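Local coordinates for uncharacterized conserved protein (Thermotoga maritima, PDB 2ZBV), which binds adenosine and probably cleaves S-adenosyl-L-methionine, as a hydrolase or halogenase of the SAM hydrolase / SAM-dependent halogenase family, at residues 220-229 with 238-246. Numbering follows the deposited sequence.
With ADN (adenosine), chain F.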
ATOM      1  N   PHE A 220     -14.180   8.951 -20.139  1.00 24.39           N
ATOM      2  CA  PHE A 220     -14.923   9.685 -19.118  1.00 24.54           C
ATOM      3  C   PHE A 220     -15.206  11.110 -19.595  1.00 25.58           C
ATOM      4  O   PHE A 220     -16.316  11.634 -19.428  1.00 26.21           O
ATOM      5  CB  PHE A 220     -14.116   9.747 -17.815  1.00 22.75           C
ATOM      6  CG  PHE A 220     -13.651   8.406 -17.322  1.00 23.57           C
ATOM      7  CD1 PHE A 220     -14.556   7.488 -16.791  1.00 21.77           C
ATOM      8  CD2 PHE A 220     -12.300   8.055 -17.393  1.00 22.61           C
ATOM      9  CE1 PHE A 220     -14.129   6.239 -16.336  1.00 22.16           C
ATOM     10  CE2 PHE A 220     -11.862   6.813 -16.943  1.00 21.54           C
ATOM     11  CZ  PHE A 220     -12.780   5.900 -16.412  1.00 23.00           C
ATOM     12  N   GLY A 221     -14.194  11.726 -20.200  1.00 24.57           N
ATOM     13  CA  GLY A 221     -14.331  13.091 -20.673  1.00 27.80           C
ATOM     14  C   GLY A 221     -15.231  13.281 -21.881  1.00 29.91           C
ATOM     15  O   GLY A 221     -15.353  14.398 -22.379  1.00 29.25           O
ATOM     16  N   ASP A 222     -15.858  12.207 -22.357  1.00 29.93           N
ATOM     17  CA  ASP A 222     -16.742  12.309 -23.516  1.00 31.04           C
ATOM     18  C   ASP A 222     -18.126  12.822 -23.143  1.00 30.64           C
ATOM     19  O   ASP A 222     -18.973  13.044 -24.012  1.00 31.26           O
ATOM     20  CB  ASP A 222     -16.867  10.964 -24.230  1.00 30.27           C
ATOM     21  CG  ASP A 222     -15.584  10.560 -24.917  1.00 32.47           C
ATOM     22  OD1 ASP A 222     -14.786  11.463 -25.252  1.00 32.93           O
ATOM     23  OD2 ASP A 222     -15.376   9.350 -25.133  1.00 33.88           O
ATOM     24  N   VAL A 223     -18.354  12.994 -21.846  1.00 28.30           N
ATOM     25  CA  VAL A 223     -19.618  13.518 -21.358  1.00 28.16           C
ATOM     26  C   VAL A 223     -19.252  14.673 -20.447  1.00 30.04           C
ATOM     27  O   VAL A 223     -18.089  14.818 -20.061  1.00 27.11           O
ATOM     28  CB  VAL A 223     -20.431  12.457 -20.572  1.00 28.84           C
ATOM     29  CG1 VAL A 223     -20.757  11.282 -21.484  1.00 27.22           C
ATOM     30  CG2 VAL A 223     -19.658  11.991 -19.339  1.00 25.53           C
ATOM     31  N   ASP A 224     -20.223  15.511 -20.111  1.00 31.16           N
ATOM     32  CA  ASP A 224     -19.924  16.637 -19.243  1.00 33.31           C
ATOM     33  C   ASP A 224     -19.602  16.154 -17.836  1.00 32.82           C
ATOM     34  O   ASP A 224     -19.955  15.036 -17.453  1.00 30.80           O
ATOM     35  CB  ASP A 224     -21.099  17.614 -19.212  1.00 36.21           C
ATOM     36  CG  ASP A 224     -21.424  18.161 -20.586  1.00 39.45           C
ATOM     37  OD1 ASP A 224     -20.475  18.509 -21.324  1.00 42.88           O
ATOM     38  OD2 ASP A 224     -22.618  18.250 -20.928  1.00 39.85           O
ATOM     39  N   THR A 225     -18.922  17.004 -17.078  1.00 32.53           N
ATOM     40  CA  THR A 225     -18.545  16.683 -15.714  1.00 32.46           C
ATOM     41  C   THR A 225     -19.788  16.287 -14.926  1.00 32.06           C
ATOM     42  O   THR A 225     -20.839  16.912 -15.062  1.00 32.20           O
ATOM     43  CB  THR A 225     -17.878  17.899 -15.036  1.00 33.88           C
ATOM     44  OG1 THR A 225     -18.799  18.996 -15.015  1.00 39.40           O
ATOM     45  CG2 THR A 225     -16.643  18.330 -15.814  1.00 32.78           C
ATOM     46  N   GLY A 226     -19.673  15.234 -14.122  1.00 28.85           N
ATOM     47  CA  GLY A 226     -20.801  14.799 -13.316  1.00 26.94           C
ATOM     48  C   GLY A 226     -21.847  13.928 -14.001  1.00 26.31           C
ATOM     49  O   GLY A 226     -22.762  13.445 -13.342  1.00 26.40           O
ATOM     50  N   GLU A 227     -21.723  13.726 -15.308  1.00 25.57           N
ATOM     51  CA  GLU A 227     -22.680  12.900 -16.047  1.00 27.48           C
ATOM     52  C   GLU A 227     -22.307  11.414 -16.071  1.00 26.03           C
ATOM     53  O   GLU A 227     -21.128  11.058 -16.027  1.00 24.11           O
ATOM     54  CB  GLU A 227     -22.804  13.395 -17.493  1.00 29.41           C
ATOM     55  CG  GLU A 227     -23.390  14.787 -17.645  1.00 36.96           C
ATOM     56  CD  GLU A 227     -24.738  14.939 -16.961  1.00 39.07           C
ATOM     57  OE1 GLU A 227     -25.597  14.042 -17.108  1.00 42.52           O
ATOM     58  OE2 GLU A 227     -24.941  15.967 -16.280  1.00 43.59           O
ATOM     59  N   LEU A 228     -23.325  10.561 -16.158  1.00 24.58           N
ATOM     60  CA  LEU A 228     -23.150   9.106 -16.205  1.00 24.10           C
ATOM     61  C   LEU A 228     -22.760   8.611 -17.597  1.00 24.45           C
ATOM     62  O   LEU A 228     -23.167   9.181 -18.608  1.00 24.28           O
ATOM     63  CB  LEU A 228     -24.449   8.400 -15.802  1.00 23.40           C
ATOM     64  CG  LEU A 228     -24.825   8.310 -14.323  1.00 25.07           C
ATOM     65  CD1 LEU A 228     -26.324   8.036 -14.203  1.00 25.52           C
ATOM     66  CD2 LEU A 228     -24.006   7.211 -13.644  1.00 20.91           C
ATOM     67  N   LEU A 229     -21.975   7.539 -17.643  1.00 22.35           N
ATOM     68  CA  LEU A 229     -21.566   6.955 -18.909  1.00 23.20           C
ATOM     69  C   LEU A 229     -21.367   5.457 -18.761  1.00 24.78           C
ATOM     70  O   LEU A 229     -21.040   4.958 -17.676  1.00 23.19           O
ATOM     71  CB  LEU A 229     -20.258   7.572 -19.421  1.00 22.54           C
ATOM     72  CG  LEU A 229     -18.996   7.345 -18.577  1.00 22.38           C
ATOM     73  CD1 LEU A 229     -17.776   7.172 -19.475  1.00 23.35           C
ATOM     74  CD2 LEU A 229     -18.813   8.516 -17.626  1.00 20.13           C
ATOM     75  N   LEU A 238     -18.280  -4.286 -19.075  1.00 22.02           N
ATOM     76  CA  LEU A 238     -19.126  -3.108 -19.101  1.00 21.82           C
ATOM     77  C   LEU A 238     -19.048  -2.446 -17.733  1.00 20.09           C
ATOM     78  O   LEU A 238     -19.304  -3.082 -16.704  1.00 17.59           O
ATOM     79  CB  LEU A 238     -20.575  -3.488 -19.424  1.00 20.60           C
ATOM     80  CG  LEU A 238     -21.530  -2.294 -19.567  1.00 23.19           C
ATOM     81  CD1 LEU A 238     -22.680  -2.663 -20.495  1.00 22.37           C
ATOM     82  CD2 LEU A 238     -22.040  -1.869 -18.197  1.00 20.13           C
ATOM     83  N   GLU A 239     -18.685  -1.171 -17.734  1.00 19.13           N
ATOM     84  CA  GLU A 239     -18.558  -0.401 -16.506  1.00 19.55           C
ATOM     85  C   GLU A 239     -19.398   0.871 -16.577  1.00 19.97           C
ATOM     86  O   GLU A 239     -19.580   1.455 -17.652  1.00 17.81           O
ATOM     87  CB  GLU A 239     -17.083  -0.038 -16.282  1.00 21.36           C
ATOM     88  CG  GLU A 239     -16.795   0.826 -15.054  1.00 21.25           C
ATOM     89  CD  GLU A 239     -15.299   1.059 -14.858  1.00 25.64           C
ATOM     90  OE1 GLU A 239     -14.711   1.881 -15.592  1.00 26.74           O
ATOM     91  OE2 GLU A 239     -14.708   0.404 -13.977  1.00 27.83           O
ATOM     92  N   ILE A 240     -19.933   1.284 -15.432  1.00 20.42           N
ATOM     93  CA  ILE A 240     -20.719   2.509 -15.368  1.00 21.17           C
ATOM     94  C   ILE A 240     -19.889   3.494 -14.561  1.00 20.91           C
ATOM     95  O   ILE A 240     -19.435   3.177 -13.462  1.00 18.54           O
ATOM     96  CB  ILE A 240     -22.085   2.307 -14.662  1.00 22.80           C
ATOM     97  CG1 ILE A 240     -22.951   1.329 -15.455  1.00 25.14           C
ATOM     98  CG2 ILE A 240     -22.818   3.643 -14.543  1.00 22.36           C
ATOM     99  CD1 ILE A 240     -22.872  -0.087 -14.948  1.00 28.04           C
ATOM    100  N   ALA A 241     -19.680   4.682 -15.114  1.00 19.17           N
ATOM    101  CA  ALA A 241     -18.898   5.702 -14.425  1.00 19.73           C
ATOM    102  C   ALA A 241     -19.573   7.062 -14.497  1.00 19.67           C
ATOM    103  O   ALA A 241     -20.474   7.276 -15.304  1.00 19.63           O
ATOM    104  CB  ALA A 241     -17.508   5.795 -15.042  1.00 19.38           C
ATOM    105  N   VAL A 242     -19.147   7.963 -13.623  1.00 18.09           N
ATOM    106  CA  VAL A 242     -19.644   9.336 -13.617  1.00 19.93           C
ATOM    107  C   VAL A 242     -18.380  10.135 -13.892  1.00 19.60           C
ATOM    108  O   VAL A 242     -17.384   9.993 -13.177  1.00 20.46           O
ATOM    109  CB  VAL A 242     -20.225   9.751 -12.235  1.00 20.07           C
ATOM    110  CG1 VAL A 242     -20.466  11.254 -12.192  1.00 21.51           C
ATOM    111  CG2 VAL A 242     -21.536   9.008 -11.975  1.00 19.03           C
ATOM    112  N   ASN A 243     -18.401  10.951 -14.939  1.00 18.73           N
ATOM    113  CA  ASN A 243     -17.234  11.742 -15.278  1.00 20.59           C
ATOM    114  C   ASN A 243     -16.838  12.663 -14.132  1.00 22.31           C
ATOM    115  O   ASN A 243     -17.595  13.554 -13.747  1.00 22.94           O
ATOM    116  CB  ASN A 243     -17.492  12.555 -16.546  1.00 20.81           C
ATOM    117  CG  ASN A 243     -16.305  13.394 -16.933  1.00 21.71           C
ATOM    118  OD1 ASN A 243     -15.166  13.011 -16.681  1.00 22.74           O
ATOM    119  ND2 ASN A 243     -16.556  14.541 -17.555  1.00 23.80           N
ATOM    120  N   LEU A 244     -15.650  12.432 -13.585  1.00 23.22           N
ATOM    121  CA  LEU A 244     -15.141  13.230 -12.473  1.00 25.03           C
ATOM    122  C   LEU A 244     -16.048  13.113 -11.253  1.00 26.73           C
ATOM    123  O   LEU A 244     -16.126  14.029 -10.431  1.00 28.95           O
ATOM    124  CB  LEU A 244     -14.992  14.698 -12.893  1.00 24.08           C
ATOM    125  CG  LEU A 244     -13.802  14.980 -13.828  1.00 25.14           C
ATOM    126  CD1 LEU A 244     -13.923  16.363 -14.475  1.00 26.03           C
ATOM    127  CD2 LEU A 244     -12.514  14.866 -13.031  1.00 22.98           C
ATOM    128  N   GLY A 245     -16.722  11.971 -11.139  1.00 26.46           N
ATOM    129  CA  GLY A 245     -17.612  11.727 -10.018  1.00 25.85           C
ATOM    130  C   GLY A 245     -17.583  10.270  -9.585  1.00 26.99           C
ATOM    131  O   GLY A 245     -16.760   9.487 -10.076  1.00 26.59           O
ATOM    132  N   ASP A 246     -18.499   9.907  -8.686  1.00 25.43           N
ATOM    133  CA  ASP A 246     -18.594   8.558  -8.128  1.00 25.18           C
ATOM    134  C   ASP A 246     -19.899   7.862  -8.519  1.00 25.30           C
ATOM    135  O   ASP A 246     -20.955   8.150  -7.953  1.00 24.43           O
ATOM    136  CB  ASP A 246     -18.509   8.642  -6.601  1.00 27.18           C
ATOM    137  CG  ASP A 246     -18.423   7.276  -5.931  1.00 28.73           C
ATOM    138  OD1 ASP A 246     -19.071   6.315  -6.399  1.00 28.61           O
ATOM    139  OD2 ASP A 246     -17.709   7.169  -4.913  1.00 31.54           O
TER
HETATM  140  O5' ADN F 503      -6.542   5.702 -16.646  1.00 24.65           O
HETATM  141  C5' ADN F 503      -6.307   6.009 -15.278  1.00 21.15           C
HETATM  142  C4' ADN F 503      -6.892   7.385 -14.985  1.00 20.63           C
HETATM  143  O4' ADN F 503      -8.327   7.403 -15.194  1.00 20.47           O
HETATM  144  C3' ADN F 503      -6.668   7.820 -13.522  1.00 17.99           C
HETATM  145  O3' ADN F 503      -5.466   8.562 -13.406  1.00 16.29           O
HETATM  146  C2' ADN F 503      -7.951   8.628 -13.176  1.00 18.79           C
HETATM  147  O2' ADN F 503      -7.649   9.994 -12.833  1.00 18.96           O
HETATM  148  C1' ADN F 503      -8.834   8.529 -14.428  1.00 19.10           C
HETATM  149  N9  ADN F 503     -10.233   8.276 -14.053  1.00 21.96           N
HETATM  150  C8  ADN F 503     -10.722   7.137 -13.458  1.00 19.42           C
HETATM  151  N7  ADN F 503     -11.999   7.247 -13.260  1.00 21.12           N
HETATM  152  C5  ADN F 503     -12.422   8.450 -13.706  1.00 19.57           C
HETATM  153  C6  ADN F 503     -13.682   9.122 -13.755  1.00 20.93           C
HETATM  154  N6  ADN F 503     -14.816   8.516 -13.263  1.00 19.53           N
HETATM  155  N1  ADN F 503     -13.738  10.362 -14.291  1.00 18.91           N
HETATM  156  C2  ADN F 503     -12.644  10.965 -14.773  1.00 18.40           C
HETATM  157  N3  ADN F 503     -11.447  10.369 -14.745  1.00 20.47           N
HETATM  158  C4  ADN F 503     -11.295   9.130 -14.227  1.00 20.21           C
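Asn243 holds its CG anti to the backbone N (chi1 180°), which carries the amide against the 3-10 segment 220-222 and the loop after it. CB and CG lie against the carbonyl of Phe220, with CG 3.1 Å from Phe220 O. ND2 makes a weak hydrogen bond to Asp224 O and comes within 3.0 Å of Val223 O. Val223 CG2 packs on Asn243 CB, the two side chains running alongside in opposing senses. With chi1 -53° the Phe220 ring swings to the side of its own backbone N and lies flat over the adenine, parallel to it, with adenosine C5 3.5 Å above the middle of the ring. Ala241 CB meets the ring at its edge, in plane, 3.6 Å from Phe220 CE1.

The two segments belong to the antiparallel beta hairpin of strands 228-232 and 237-242, in the C-terminal domain of the SAM hydroxide adenosyltransferase family. Leu229 and Ala241 form a hydrogen-bonded pair, joined through N and O in both directions. Leu228 and Val242 form the adjoining non-hydrogen-bonded pair. Their side chains meet tightly on the face covered by helix 247-251, with Leu228 CD2 3.5 Å from Val242 CG2. Beyond the strands, Asn243 N donates to Glu227 O and Gly226 N to Asn243 O, so the type II turn 224-227 is tied to the type II turn 242-245. Thr225 CG2 touches Leu244 CD1 beside these bonds.

The turn 242-245 reads the adenine edge with backbone atoms. Adenosine N6 donates to Val242 O at 3.0 Å, nearly straight at 174°, and Leu244 N donates to adenosine N1 at 2.9 Å. Asn182 of the same chain and Asp7, Asp68 and Thr125 of the second subunit also hydrogen-bond the adenosine.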